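Local coordinates for putative SnoaL-like polyketide cyclase (Shewanella denitrificans, PDB 3LZA), which is a putative lyase of the SnoaL-like family, possibly acting on a small polyketide-like substrate, although its true substrate and reaction remain unestablished, at residues A[11-16]-A[113-118]; A[18-23]-A[65-70]; A[31-36]-A[119-124]; A[94-99]-A[136-141]. All coordinates share one frame; numbering follows the deposited sequence. Where two conformers were deposited one is given.

Interaction 1. Residues A[11-16]-A[113-118]; sequences QLALGY and LKFDPN
Helix 8-21 of this SnoaL-like, NTF2-type alpha+beta fold lies across the curved sheet, and here it meets the C-terminal part of strand 102-115, the axes of the two short segments 9.6 Å apart at closest approach and turned 116° from each other. No hydrogen bond crosses the contact; it is an apolar interlock of five side chains. Phe115 points toward the helix with its ring carbon CE2 against the Ala13 backbone, while Leu12 slides past it in the opposite sense, laying CD1 over one ring face at 4.1 Å from Phe115 CG. At the rim of that ring, near its plane, sits Tyr16 CB. The Tyr16 ring, CG anti to the backbone N (chi1 176°), crosses Leu113 obliquely, and the two leucine methyls each meet one ring carbon: Leu113 CD1 is 3.6 Å from Tyr16 CD1, and Leu113 CD2 is 3.6 Å from Tyr16 CE1. Beyond the ring, Tyr16 OH is hydrogen-bonded to Gln125 and Tyr32. An alanine at Tyr16 would remove both ring and hydroxyl, and would probably loosen the packing on Leu113 and disturb this buried polar link. Ala13 CB also reaches Leu113, 3.9 Å from its CD1.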
loop_
_atom_site.group_PDB
_atom_site.type_symbol
_atom_site.label_atom_id
_atom_site.label_comp_id
_atom_site.label_asym_id
_atom_site.label_seq_id
_atom_site.Cartn_x
_atom_site.Cartn_y
_atom_site.Cartn_z
ATOM N N GLN A 11 8.299 13.639 8.444
ATOM C CA GLN A 11 7.732 14.874 9.028
ATOM C C GLN A 11 6.957 15.680 7.976
ATOM O O GLN A 11 5.852 16.213 8.279
ATOM C CB GLN A 11 8.850 15.716 9.634
ATOM C CG GLN A 11 9.507 15.049 10.818
ATOM C CD GLN A 11 10.602 15.912 11.415
ATOM O OE1 GLN A 11 10.551 17.137 11.324
ATOM N NE2 GLN A 11 11.591 15.279 12.047
ATOM N N LEU A 12 7.451 15.669 6.735
ATOM C CA LEU A 12 6.714 16.259 5.584
ATOM C C LEU A 12 5.374 15.601 5.409
ATOM O O LEU A 12 4.353 16.269 5.245
ATOM C CB LEU A 12 7.465 16.088 4.257
ATOM C CG LEU A 12 8.389 17.198 3.793
ATOM C CD1 LEU A 12 8.944 16.873 2.405
ATOM C CD2 LEU A 12 7.639 18.535 3.802
ATOM N N ALA A 13 5.361 14.263 5.430
ATOM C CA ALA A 13 4.118 13.502 5.253
ATOM C C ALA A 13 3.107 13.735 6.368
ATOM O O ALA A 13 1.892 13.829 6.099
ATOM C CB ALA A 13 4.397 12.023 5.128
ATOM N N LEU A 14 3.574 13.839 7.605
ATOM C CA LEU A 14 2.647 14.113 8.734
ATOM C C LEU A 14 2.031 15.513 8.671
ATOM O O LEU A 14 0.840 15.690 9.021
ATOM C CB LEU A 14 3.324 13.874 10.098
ATOM C CG LEU A 14 3.593 12.411 10.493
ATOM C CD1 LEU A 14 4.295 12.299 11.854
ATOM C CD2 LEU A 14 2.313 11.542 10.460
ATOM N N GLY A 15 2.826 16.459 8.180
ATOM C CA GLY A 15 2.385 17.860 8.000
ATOM C C GLY A 15 1.279 17.943 6.973
ATOM O O GLY A 15 0.309 18.695 7.129
ATOM N N TYR A 16 1.455 17.164 5.912
ATOM C CA TYR A 16 0.485 17.054 4.827
ATOM C C TYR A 16 -0.793 16.418 5.304
ATOM O O TYR A 16 -1.868 16.987 5.131
ATOM C CB TYR A 16 1.121 16.245 3.672
ATOM C CG TYR A 16 0.196 15.976 2.525
ATOM C CD1 TYR A 16 -0.632 14.885 2.545
ATOM C CD2 TYR A 16 0.142 16.825 1.417
ATOM C CE1 TYR A 16 -1.478 14.624 1.515
ATOM C CE2 TYR A 16 -0.717 16.582 0.364
ATOM C CZ TYR A 16 -1.545 15.496 0.410
ATOM O OH TYR A 16 -2.414 15.196 -0.636
ATOM N N LEU A 113 2.685 8.801 -0.168
ATOM C CA LEU A 113 2.972 10.136 -0.582
ATOM C C LEU A 113 4.381 10.165 -1.156
ATOM O O LEU A 113 5.312 9.669 -0.547
ATOM C CB LEU A 113 2.800 11.112 0.599
ATOM C CG LEU A 113 1.437 11.153 1.300
ATOM C CD1 LEU A 113 1.504 12.021 2.577
ATOM C CD2 LEU A 113 0.321 11.686 0.382
ATOM N N LYS A 114 4.524 10.718 -2.352
ATOM C CA LYS A 114 5.813 10.922 -2.946
ATOM C C LYS A 114 6.022 12.405 -3.186
ATOM O O LYS A 114 5.318 13.010 -4.010
ATOM C CB LYS A 114 5.944 10.122 -4.253
ATOM C CG LYS A 114 7.294 10.353 -4.961
ATOM C CD LYS A 114 7.481 9.436 -6.143
ATOM C CE LYS A 114 6.490 9.701 -7.243
ATOM N NZ LYS A 114 6.863 8.927 -8.482
ATOM N N PHE A 115 6.999 12.976 -2.477
ATOM C CA PHE A 115 7.351 14.382 -2.590
ATOM C C PHE A 115 8.557 14.562 -3.488
ATOM O O PHE A 115 9.347 13.638 -3.655
ATOM C CB PHE A 115 7.668 14.952 -1.200
ATOM C CG PHE A 115 6.519 14.867 -0.255
ATOM C CD1 PHE A 115 5.538 15.860 -0.235
ATOM C CD2 PHE A 115 6.386 13.777 0.584
ATOM C CE1 PHE A 115 4.445 15.760 0.617
ATOM C CE2 PHE A 115 5.287 13.677 1.441
ATOM C CZ PHE A 115 4.323 14.666 1.455
ATOM N N ASP A 116 8.651 15.723 -4.123
ATOM C CA ASP A 116 9.846 16.108 -4.835
ATOM C C ASP A 116 10.809 16.621 -3.752
ATOM O O ASP A 116 10.476 17.580 -3.045
ATOM C CB ASP A 116 9.482 17.172 -5.890
ATOM C CG ASP A 116 10.696 17.779 -6.579
ATOM O OD1 ASP A 116 11.815 17.708 -6.045
ATOM O OD2 ASP A 116 10.524 18.370 -7.670
ATOM N N PRO A 117 11.995 15.993 -3.614
ATOM C CA PRO A 117 12.818 16.384 -2.452
ATOM C C PRO A 117 13.422 17.773 -2.565
ATOM O O PRO A 117 13.888 18.324 -1.563
ATOM C CB PRO A 117 13.917 15.302 -2.394
ATOM C CG PRO A 117 14.011 14.735 -3.794
ATOM C CD PRO A 117 12.608 14.907 -4.403
ATOM N N ASN A 118 13.389 18.361 -3.756
ATOM C CA ASN A 118 13.925 19.694 -3.915
ATOM C C ASN A 118 12.909 20.830 -3.688
ATOM O O ASN A 118 13.299 21.920 -3.318
ATOM C CB ASN A 118 14.606 19.808 -5.274
ATOM C CG ASN A 118 15.998 20.400 -5.161
ATOM O OD1 ASN A 118 16.839 19.884 -4.404
ATOM N ND2 ASN A 118 16.248 21.489 -5.876
#

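Interaction 2. Residues A[18-23]-A[65-70]; sequences KALTEH and LEFDFN
Thr21 and Phe67 carry the contact, their side chains crossing at about a right angle. The methyl Thr21 CG2 stands over one face of the phenyl ring, 4.2 Å from its centroid and 25° off the normal, which meets the geometry of a CH-pi interaction. His23 comes to the same ring rim to rim, with the planes only 14° apart and His23 CE1 3.7 Å from Phe67 CD2. Leu20 O lies near the ring plane at the edge. These positions go with the way helix 8-21 ends against strand 66-77, an edge strand of the sheet within this chain of NTF2-type fold: a Schellman motif closes the helix, with His23 at positive phi as its C-prime residue, and the end of its side chain approaches the strand. Thr21 is set by the bond from its OG1 to Ile17 O, while water 1 donates to both Thr21 OG1, at 3.1 Å, and Asp68 OD1. A second water accepts from Phe69 N at 2.9 Å and reaches the same two oxygens weakly. Farther out, His61 meets the rings of both Phe67 and His23.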
loop_
_atom_site.group_PDB
_atom_site.type_symbol
_atom_site.label_atom_id
_atom_site.label_comp_id
_atom_site.label_asym_id
_atom_site.label_seq_id
_atom_site.Cartn_x
_atom_site.Cartn_y
_atom_site.Cartn_z
ATOM N N LYS A 18 -1.826 16.211 8.435
ATOM C CA LYS A 18 -2.469 17.092 9.409
ATOM C C LYS A 18 -3.358 18.139 8.703
ATOM O O LYS A 18 -4.557 18.315 9.063
ATOM C CB LYS A 18 -1.389 17.753 10.283
ATOM C CG LYS A 18 -1.930 18.671 11.379
ATOM C CD LYS A 18 -0.749 19.145 12.270
ATOM C CE LYS A 18 -1.234 19.998 13.437
ATOM N NZ LYS A 18 -2.177 21.021 13.027
ATOM N N ALA A 19 -2.811 18.777 7.662
ATOM C CA ALA A 19 -3.553 19.800 6.894
ATOM C C ALA A 19 -4.775 19.170 6.207
ATOM O O ALA A 19 -5.867 19.730 6.227
ATOM C CB ALA A 19 -2.606 20.546 5.872
ATOM N N LEU A 20 -4.608 17.995 5.613
ATOM C CA LEU A 20 -5.719 17.342 4.930
ATOM C C LEU A 20 -6.814 17.029 5.920
ATOM O O LEU A 20 -8.021 17.226 5.611
ATOM C CB LEU A 20 -5.248 16.018 4.254
ATOM C CG LEU A 20 -6.291 15.078 3.610
ATOM C CD1 LEU A 20 -6.968 15.741 2.468
ATOM C CD2 LEU A 20 -5.621 13.696 3.181
ATOM N N THR A 21 -6.447 16.431 7.054
ATOM C CA THR A 21 -7.511 15.910 7.962
ATOM C C THR A 21 -8.122 17.041 8.809
ATOM O O THR A 21 -9.235 16.895 9.318
ATOM C CB THR A 21 -7.102 14.742 8.873
ATOM O OG1 THR A 21 -5.991 15.146 9.687
ATOM C CG2 THR A 21 -6.770 13.501 8.076
ATOM N N GLU A 22 -7.373 18.140 8.954
ATOM C CA GLU A 22 -7.914 19.357 9.586
ATOM C C GLU A 22 -8.696 20.257 8.634
ATOM O O GLU A 22 -9.138 21.346 9.047
ATOM C CB GLU A 22 -6.791 20.157 10.243
ATOM C CG GLU A 22 -6.347 19.513 11.530
ATOM C CD GLU A 22 -5.213 20.240 12.204
ATOM O OE1 GLU A 22 -4.758 21.305 11.710
ATOM O OE2 GLU A 22 -4.771 19.737 13.253
ATOM N N HIS A 23 -8.894 19.794 7.398
ATOM C CA HIS A 23 -9.586 20.574 6.372
ATOM C C HIS A 23 -8.976 21.981 6.217
ATOM O O HIS A 23 -9.681 22.986 6.037
ATOM C CB HIS A 23 -11.098 20.655 6.633
ATOM C CG HIS A 23 -11.719 19.369 7.067
ATOM N ND1 HIS A 23 -11.761 18.243 6.264
ATOM C CD2 HIS A 23 -12.341 19.037 8.222
ATOM C CE1 HIS A 23 -12.370 17.270 6.920
ATOM N NE2 HIS A 23 -12.743 17.729 8.102
ATOM N N LEU A 65 -17.800 16.318 10.551
ATOM C CA LEU A 65 -17.627 16.630 11.985
ATOM C C LEU A 65 -16.286 16.145 12.485
ATOM O O LEU A 65 -15.574 16.868 13.234
ATOM C CB LEU A 65 -18.749 16.009 12.824
ATOM C CG LEU A 65 -20.136 16.536 12.512
ATOM C CD1 LEU A 65 -21.181 15.649 13.169
ATOM C CD2 LEU A 65 -20.334 18.006 12.917
ATOM N N GLU A 66 -15.902 14.937 12.045
ATOM C CA GLU A 66 -14.620 14.337 12.420
ATOM C C GLU A 66 -14.000 13.661 11.217
ATOM O O GLU A 66 -14.686 13.032 10.412
ATOM C CB GLU A 66 -14.818 13.310 13.543
ATOM C CG GLU A 66 -15.372 13.879 14.802
ATOM C CD GLU A 66 -15.750 12.807 15.816
ATOM O OE1 GLU A 66 -15.457 11.602 15.629
ATOM O OE2 GLU A 66 -16.362 13.171 16.785
ATOM N N PHE A 67 -12.685 13.812 11.077
ATOM C CA PHE A 67 -11.919 13.177 9.998
ATOM C C PHE A 67 -10.512 13.029 10.520
ATOM O O PHE A 67 -9.883 14.029 10.883
ATOM C CB PHE A 67 -11.881 14.050 8.731
ATOM C CG PHE A 67 -11.189 13.419 7.578
ATOM C CD1 PHE A 67 -11.357 12.064 7.287
ATOM C CD2 PHE A 67 -10.420 14.186 6.728
ATOM C CE1 PHE A 67 -10.694 11.475 6.174
ATOM C CE2 PHE A 67 -9.735 13.603 5.649
ATOM C CZ PHE A 67 -9.868 12.261 5.388
ATOM N N ASP A 68 -10.043 11.791 10.641
ATOM C CA ASP A 68 -8.674 11.524 11.111
ATOM C C ASP A 68 -8.137 10.328 10.366
ATOM O O ASP A 68 -8.896 9.454 9.906
ATOM C CB ASP A 68 -8.667 11.223 12.602
ATOM C CG ASP A 68 -8.941 12.453 13.451
ATOM O OD1 ASP A 68 -7.997 13.259 13.713
ATOM O OD2 ASP A 68 -10.097 12.593 13.858
ATOM N N PHE A 69 -6.827 10.315 10.199
ATOM C CA PHE A 69 -6.097 9.155 9.697
ATOM C C PHE A 69 -5.280 8.631 10.866
ATOM O O PHE A 69 -4.244 9.230 11.310
ATOM C CB PHE A 69 -5.212 9.560 8.501
ATOM C CG PHE A 69 -4.459 8.414 7.823
ATOM C CD1 PHE A 69 -4.876 7.082 7.918
ATOM C CD2 PHE A 69 -3.348 8.703 7.056
ATOM C CE1 PHE A 69 -4.157 6.040 7.273
ATOM C CE2 PHE A 69 -2.612 7.658 6.375
ATOM C CZ PHE A 69 -3.048 6.325 6.485
ATOM N N ASN A 70 -5.815 7.549 11.412
ATOM C CA ASN A 70 -5.237 6.817 12.536
ATOM C C ASN A 70 -4.106 5.893 12.006
ATOM O O ASN A 70 -4.370 4.871 11.404
ATOM C CB ASN A 70 -6.372 6.066 13.243
ATOM C CG ASN A 70 -7.478 7.006 13.714
ATOM O OD1 ASN A 70 -8.687 6.869 13.351
ATOM N ND2 ASN A 70 -7.087 7.979 14.504
HETATM O O HOH W 1 -7.410 16.111 12.215
HETATM O O HOH W 2 -5.535 12.422 11.663
#

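Interaction 3. Residues A[31-36]-A[119-124]; sequences YYNRDS and TQRLTE
Arg121 can be followed outward from its CB, which lies 3.4 Å from Tyr31 O and beside the amide of Asn33. Its CG is anti to the carbonyl carbon, and a bend at chi2 (-121°) turns the chain so that CD comes 3.7 Å from Tyr32 O. At the tip, NH1 donates to that same Tyr32 O over 2.9 Å, from 41° above the carbonyl plane and with an N-H...O angle of 134°, a bent bond. A backbone bond is straighter: Leu122 N donates to Tyr31 O at 2.7 Å, nearly along the C=O axis. Next to it, Leu122 CD2 meets the edge of the Tyr32 ring, its nearest atom CE1 at 3.8 Å. Ser36 serves both segments, since its OG donates to Leu122 O at 2.7 Å, in the carbonyl plane, and accepts from Asn33 N across the type I turn 33-36. An alanine at Ser36 would lose both bonds and would probably loosen this turn from the strand start. The contact thus joins the loop before strand 37-40 to the beginning of strand 122-129, its neighbour in the sheet of this NTF2-type fold. Two of its three cross-segment bonds come from side chains and all three end on backbone carbonyls, which implies that the joint depends on the hydroxyl and guanidinium as donors as well as on the path of the main chain.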
loop_
_atom_site.group_PDB
_atom_site.type_symbol
_atom_site.label_atom_id
_atom_site.label_comp_id
_atom_site.label_asym_id
_atom_site.label_seq_id
_atom_site.Cartn_x
_atom_site.Cartn_y
_atom_site.Cartn_z
ATOM N N TYR A 31 1.489 22.334 -0.403
ATOM C CA TYR A 31 2.101 21.073 -0.847
ATOM C C TYR A 31 1.831 20.706 -2.295
ATOM O O TYR A 31 2.453 19.780 -2.801
ATOM C CB TYR A 31 1.647 19.910 0.031
ATOM C CG TYR A 31 2.117 19.997 1.457
ATOM C CD1 TYR A 31 3.362 19.484 1.843
ATOM C CD2 TYR A 31 1.319 20.568 2.420
ATOM C CE1 TYR A 31 3.775 19.542 3.192
ATOM C CE2 TYR A 31 1.719 20.650 3.766
ATOM C CZ TYR A 31 2.948 20.139 4.137
ATOM O OH TYR A 31 3.302 20.214 5.458
ATOM N N TYR A 32 0.862 21.359 -2.930
ATOM C CA TYR A 32 0.492 21.068 -4.304
ATOM C C TYR A 32 1.017 22.059 -5.343
ATOM O O TYR A 32 1.121 23.279 -5.107
ATOM C CB TYR A 32 -1.041 21.022 -4.465
ATOM C CG TYR A 32 -1.804 20.063 -3.592
ATOM C CD1 TYR A 32 -1.377 18.759 -3.401
ATOM C CD2 TYR A 32 -3.042 20.433 -3.053
ATOM C CE1 TYR A 32 -2.083 17.880 -2.623
ATOM C CE2 TYR A 32 -3.770 19.559 -2.263
ATOM C CZ TYR A 32 -3.297 18.261 -2.062
ATOM O OH TYR A 32 -4.022 17.369 -1.281
ATOM N N ASN A 33 1.355 21.514 -6.510
ATOM C CA ASN A 33 1.566 22.299 -7.731
ATOM C C ASN A 33 0.537 21.869 -8.803
ATOM O O ASN A 33 -0.309 21.033 -8.537
ATOM C CB ASN A 33 2.981 22.102 -8.246
ATOM C CG ASN A 33 3.311 20.638 -8.506
ATOM O OD1 ASN A 33 2.645 19.961 -9.293
ATOM N ND2 ASN A 33 4.360 20.140 -7.845
ATOM N N ARG A 34 0.610 22.446 -9.995
ATOM C CA ARG A 34 -0.325 22.094 -11.078
ATOM C C ARG A 34 -0.257 20.619 -11.521
ATOM O O ARG A 34 -1.183 20.126 -12.124
ATOM C CB ARG A 34 -0.085 23.011 -12.312
ATOM C CG ARG A 34 1.175 22.592 -13.122
ATOM C CD ARG A 34 1.319 23.251 -14.481
ATOM N NE ARG A 34 1.295 24.705 -14.375
ATOM C CZ ARG A 34 2.353 25.491 -14.111
ATOM N NH1 ARG A 34 3.564 24.975 -13.888
ATOM N NH2 ARG A 34 2.196 26.817 -14.083
ATOM N N ASP A 35 0.842 19.932 -11.239
ATOM C CA ASP A 35 1.058 18.559 -11.693
ATOM C C ASP A 35 0.869 17.497 -10.617
ATOM O O ASP A 35 1.078 16.314 -10.884
ATOM C CB ASP A 35 2.440 18.476 -12.275
ATOM C CG ASP A 35 2.624 19.490 -13.388
ATOM O OD1 ASP A 35 1.648 19.647 -14.178
ATOM O OD2 ASP A 35 3.675 20.145 -13.421
ATOM N N SER A 36 0.481 17.909 -9.412
ATOM C CA SER A 36 0.252 16.959 -8.296
ATOM C C SER A 36 -0.924 16.040 -8.645
ATOM O O SER A 36 -1.976 16.499 -9.130
ATOM C CB SER A 36 -0.047 17.721 -6.994
ATOM O OG SER A 36 1.028 18.541 -6.570
ATOM N N THR A 119 11.620 20.576 -3.892
ATOM C CA THR A 119 10.573 21.589 -3.677
ATOM C C THR A 119 9.671 21.274 -2.451
ATOM O O THR A 119 8.903 22.129 -1.987
ATOM C CB THR A 119 9.646 21.710 -4.909
ATOM O OG1 THR A 119 8.906 20.497 -5.043
ATOM C CG2 THR A 119 10.429 21.955 -6.191
ATOM N N GLN A 120 9.763 20.049 -1.941
ATOM C CA GLN A 120 8.866 19.561 -0.871
ATOM C C GLN A 120 7.380 19.639 -1.246
ATOM O O GLN A 120 6.513 19.679 -0.379
ATOM C CB GLN A 120 9.133 20.295 0.457
ATOM C CG GLN A 120 10.600 20.254 0.895
ATOM C CD GLN A 120 10.768 20.290 2.407
ATOM O OE1 GLN A 120 10.336 21.239 3.065
ATOM N NE2 GLN A 120 11.374 19.240 2.971
ATOM N N ARG A 121 7.091 19.628 -2.543
ATOM C CA ARG A 121 5.711 19.526 -3.017
ATOM C C ARG A 121 5.386 18.080 -3.387
ATOM O O ARG A 121 6.276 17.291 -3.755
ATOM C CB ARG A 121 5.491 20.435 -4.232
ATOM C CG ARG A 121 5.891 21.900 -4.013
ATOM C CD ARG A 121 4.718 22.847 -4.225
ATOM N NE ARG A 121 5.069 24.243 -3.971
ATOM C CZ ARG A 121 4.201 25.238 -3.744
ATOM N NH1 ARG A 121 2.890 25.020 -3.705
ATOM N NH2 ARG A 121 4.651 26.482 -3.535
ATOM N N LEU A 122 4.100 17.739 -3.301
ATOM C CA LEU A 122 3.623 16.392 -3.613
ATOM C C LEU A 122 3.619 16.099 -5.121
ATOM O O LEU A 122 3.088 16.880 -5.926
ATOM C CB LEU A 122 2.201 16.211 -3.065
ATOM C CG LEU A 122 1.668 14.808 -3.246
ATOM C CD1 LEU A 122 2.171 13.932 -2.088
ATOM C CD2 LEU A 122 0.132 14.848 -3.345
ATOM N N THR A 123 4.225 14.980 -5.523
ATOM C CA THR A 123 4.204 14.542 -6.915
ATOM C C THR A 123 2.962 13.657 -7.089
ATOM O O THR A 123 2.131 13.859 -7.993
ATOM C CB THR A 123 5.466 13.762 -7.259
ATOM O OG1 THR A 123 6.549 14.697 -7.321
ATOM C CG2 THR A 123 5.300 13.036 -8.592
ATOM N N GLU A 124 2.816 12.698 -6.170
ATOM C CA GLU A 124 1.678 11.750 -6.225
ATOM C C GLU A 124 1.319 11.248 -4.826
ATOM O O GLU A 124 2.213 10.878 -4.054
ATOM C CB GLU A 124 2.036 10.547 -7.089
ATOM C CG GLU A 124 0.842 9.561 -7.342
ATOM C CD GLU A 124 1.167 8.319 -8.178
ATOM O OE1 GLU A 124 2.349 7.905 -8.294
ATOM O OE2 GLU A 124 0.205 7.717 -8.698
HETATM O O HOH W 3 7.287 20.905 -7.005
#

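Interaction 4. Residues A[94-99]-A[136-141]; sequences EQFGKP and DQLQSQ
Two torsions in Lys98 deliver its amine: CG stands anti to the carbonyl carbon (chi1 -48°), a bend at chi2 (-86°) redirects the chain, and from there it runs extended to NZ. Phe96 and Leu138 likewise carry CG anti to their carbonyl carbons. The lysine thereby bonds to the C-terminal residue and to Leu138 O in the last part of helix 131-139, joining both to the loop between strands 80-93 and 102-115 of this NTF2-type fold. Lys98 NZ donates to Gln141 O, an oxygen of the terminal carboxylate, over 2.9 Å, approaching from 43° above the carboxylate plane, and more weakly to the backbone carbonyl Leu138 O at 3.1 Å. Gln141 N also bonds to Leu138 O, so that this carbonyl takes two donors. The ammonium would probably gain from the negative end of the helix dipole and from the terminal carboxylate, whose other oxygen, OXT, forms a salt bridge with Lys101. The amide of Gln141 is held by Asp104 O on strand 102-115. Beside this polar grip lies an apolar one, in which Phe96 and Leu138 cross at about a right angle; Phe96 also packs on Ile103 of strand 102-115. Phe96 CB takes the contact, with the leucine methyls converging on it: Leu138 CD1 lies 3.8 Å from Phe96 CB, and Leu138 CD2 lies 4.1 Å from the same atom.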
loop_
_atom_site.group_PDB
_atom_site.type_symbol
_atom_site.label_atom_id
_atom_site.label_comp_id
_atom_site.label_asym_id
_atom_site.label_seq_id
_atom_site.Cartn_x
_atom_site.Cartn_y
_atom_site.Cartn_z
ATOM N N GLU A 94 -25.878 12.247 3.737
ATOM C CA GLU A 94 -26.448 12.422 2.378
ATOM C C GLU A 94 -25.557 11.802 1.317
ATOM O O GLU A 94 -26.019 11.025 0.472
ATOM C CB GLU A 94 -26.583 13.893 1.976
ATOM C CG GLU A 94 -27.408 14.763 2.862
ATOM C CD GLU A 94 -26.613 15.381 3.990
ATOM O OE1 GLU A 94 -25.985 16.477 3.805
ATOM O OE2 GLU A 94 -26.637 14.755 5.061
ATOM N N GLN A 95 -24.281 12.205 1.344
ATOM C CA GLN A 95 -23.331 11.810 0.305
ATOM C C GLN A 95 -22.919 10.337 0.342
ATOM O O GLN A 95 -22.292 9.864 -0.620
ATOM C CB GLN A 95 -22.097 12.725 0.325
ATOM C CG GLN A 95 -21.071 12.477 1.456
ATOM C CD GLN A 95 -20.162 13.700 1.714
ATOM O OE1 GLN A 95 -20.355 14.768 1.111
ATOM N NE2 GLN A 95 -19.195 13.554 2.639
ATOM N N PHE A 96 -23.261 9.643 1.438
ATOM C CA PHE A 96 -23.073 8.194 1.605
ATOM C C PHE A 96 -24.353 7.373 1.507
ATOM O O PHE A 96 -24.372 6.235 1.963
ATOM C CB PHE A 96 -22.476 7.916 2.988
ATOM C CG PHE A 96 -21.174 8.601 3.217
ATOM C CD1 PHE A 96 -20.001 8.014 2.806
ATOM C CD2 PHE A 96 -21.125 9.851 3.847
ATOM C CE1 PHE A 96 -18.782 8.663 3.015
ATOM C CE2 PHE A 96 -19.934 10.513 4.058
ATOM C CZ PHE A 96 -18.745 9.933 3.647
ATOM N N GLY A 97 -25.412 7.948 0.935
ATOM C CA GLY A 97 -26.698 7.279 0.797
ATOM C C GLY A 97 -27.579 7.249 2.039
ATOM O O GLY A 97 -28.516 6.472 2.094
ATOM N N LYS A 98 -27.285 8.099 3.031
ATOM C CA LYS A 98 -27.968 8.067 4.319
ATOM C C LYS A 98 -28.396 9.473 4.763
ATOM O O LYS A 98 -27.893 10.008 5.764
ATOM C CB LYS A 98 -27.054 7.440 5.385
ATOM C CG LYS A 98 -26.379 6.120 4.977
ATOM C CD LYS A 98 -27.291 4.968 5.268
ATOM C CE LYS A 98 -26.891 3.695 4.575
ATOM N NZ LYS A 98 -27.916 2.661 4.948
ATOM N N PRO A 99 -29.343 10.077 4.035
ATOM C CA PRO A 99 -29.838 11.389 4.441
ATOM C C PRO A 99 -30.500 11.319 5.790
ATOM O O PRO A 99 -31.123 10.286 6.133
ATOM C CB PRO A 99 -30.889 11.748 3.369
ATOM C CG PRO A 99 -31.104 10.533 2.564
ATOM C CD PRO A 99 -30.186 9.450 2.994
ATOM N N ASP A 136 -20.060 -2.291 4.338
ATOM C CA ASP A 136 -20.616 -3.126 5.408
ATOM C C ASP A 136 -21.098 -2.262 6.596
ATOM O O ASP A 136 -22.156 -2.503 7.183
ATOM C CB ASP A 136 -19.566 -4.126 5.938
ATOM C CG ASP A 136 -19.203 -5.241 4.936
ATOM O OD1 ASP A 136 -19.984 -5.554 3.998
ATOM O OD2 ASP A 136 -18.128 -5.835 5.120
ATOM N N GLN A 137 -20.269 -1.333 7.009
ATOM C CA GLN A 137 -20.612 -0.414 8.107
ATOM C C GLN A 137 -21.826 0.466 7.778
ATOM O O GLN A 137 -22.770 0.580 8.583
ATOM C CB GLN A 137 -19.395 0.463 8.486
ATOM C CG GLN A 137 -18.268 -0.230 9.271
ATOM C CD GLN A 137 -17.034 0.616 9.402
ATOM O OE1 GLN A 137 -17.122 1.832 9.459
ATOM N NE2 GLN A 137 -15.842 -0.023 9.455
ATOM N N LEU A 138 -21.821 1.083 6.605
ATOM C CA LEU A 138 -22.980 1.873 6.159
ATOM C C LEU A 138 -24.296 1.090 6.041
ATOM O O LEU A 138 -25.359 1.648 6.337
ATOM C CB LEU A 138 -22.666 2.621 4.848
ATOM C CG LEU A 138 -21.656 3.762 4.896
ATOM C CD1 LEU A 138 -21.348 4.292 3.551
ATOM C CD2 LEU A 138 -22.193 4.912 5.773
ATOM N N GLN A 139 -24.260 -0.198 5.648
ATOM C CA GLN A 139 -25.496 -1.021 5.577
ATOM C C GLN A 139 -26.200 -1.152 6.930
ATOM O O GLN A 139 -27.413 -1.295 6.967
ATOM C CB GLN A 139 -25.211 -2.425 5.042
ATOM C CG GLN A 139 -24.914 -2.488 3.574
ATOM C CD GLN A 139 -24.397 -3.861 3.143
ATOM O OE1 GLN A 139 -24.862 -4.899 3.622
ATOM N NE2 GLN A 139 -23.408 -3.860 2.255
ATOM N N SER A 140 -25.430 -1.140 8.024
ATOM C CA SER A 140 -25.976 -1.215 9.389
ATOM C C SER A 140 -26.465 0.133 9.944
ATOM O O SER A 140 -27.117 0.173 11.003
ATOM C CB SER A 140 -24.944 -1.833 10.359
ATOM O OG SER A 140 -23.791 -1.006 10.604
ATOM N N GLN A 141 -26.183 1.224 9.230
ATOM C CA GLN A 141 -26.590 2.555 9.667
ATOM C C GLN A 141 -27.781 3.087 8.862
ATOM O O GLN A 141 -28.226 2.491 7.868
ATOM C CB GLN A 141 -25.398 3.516 9.605
ATOM C CG GLN A 141 -24.233 3.094 10.507
ATOM C CD GLN A 141 -23.029 3.993 10.372
ATOM O OE1 GLN A 141 -23.143 5.218 10.475
ATOM N NE2 GLN A 141 -21.867 3.401 10.127
ATOM O OXT GLN A 141 -28.346 4.124 9.219
#

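Overall arrangement
Interactions 1 and 2 share helix 8-21 and lay successive parts of it on the sheet, with centres about 17 Å apart. Interactions 1 and 3 form one continuous patch, their centres about 9 Å apart: Lys114 O lies 2.7 Å from Thr123 N, a probable hydrogen bond, where strands 102-115 and 122-129 run side by side, and Tyr16 and Tyr32 join the two contacts as well. Interactions 2 and 3 approach to about 5 Å between nearest atoms without touching. Interaction 4 lies across the chain centre from interactions 1 and 3, each about 33 Å away between centres, but its nearest atoms come within about 8 Å of interaction 2. No active-site residue is established for this protein, so no catalytic role is assigned to the four contacts.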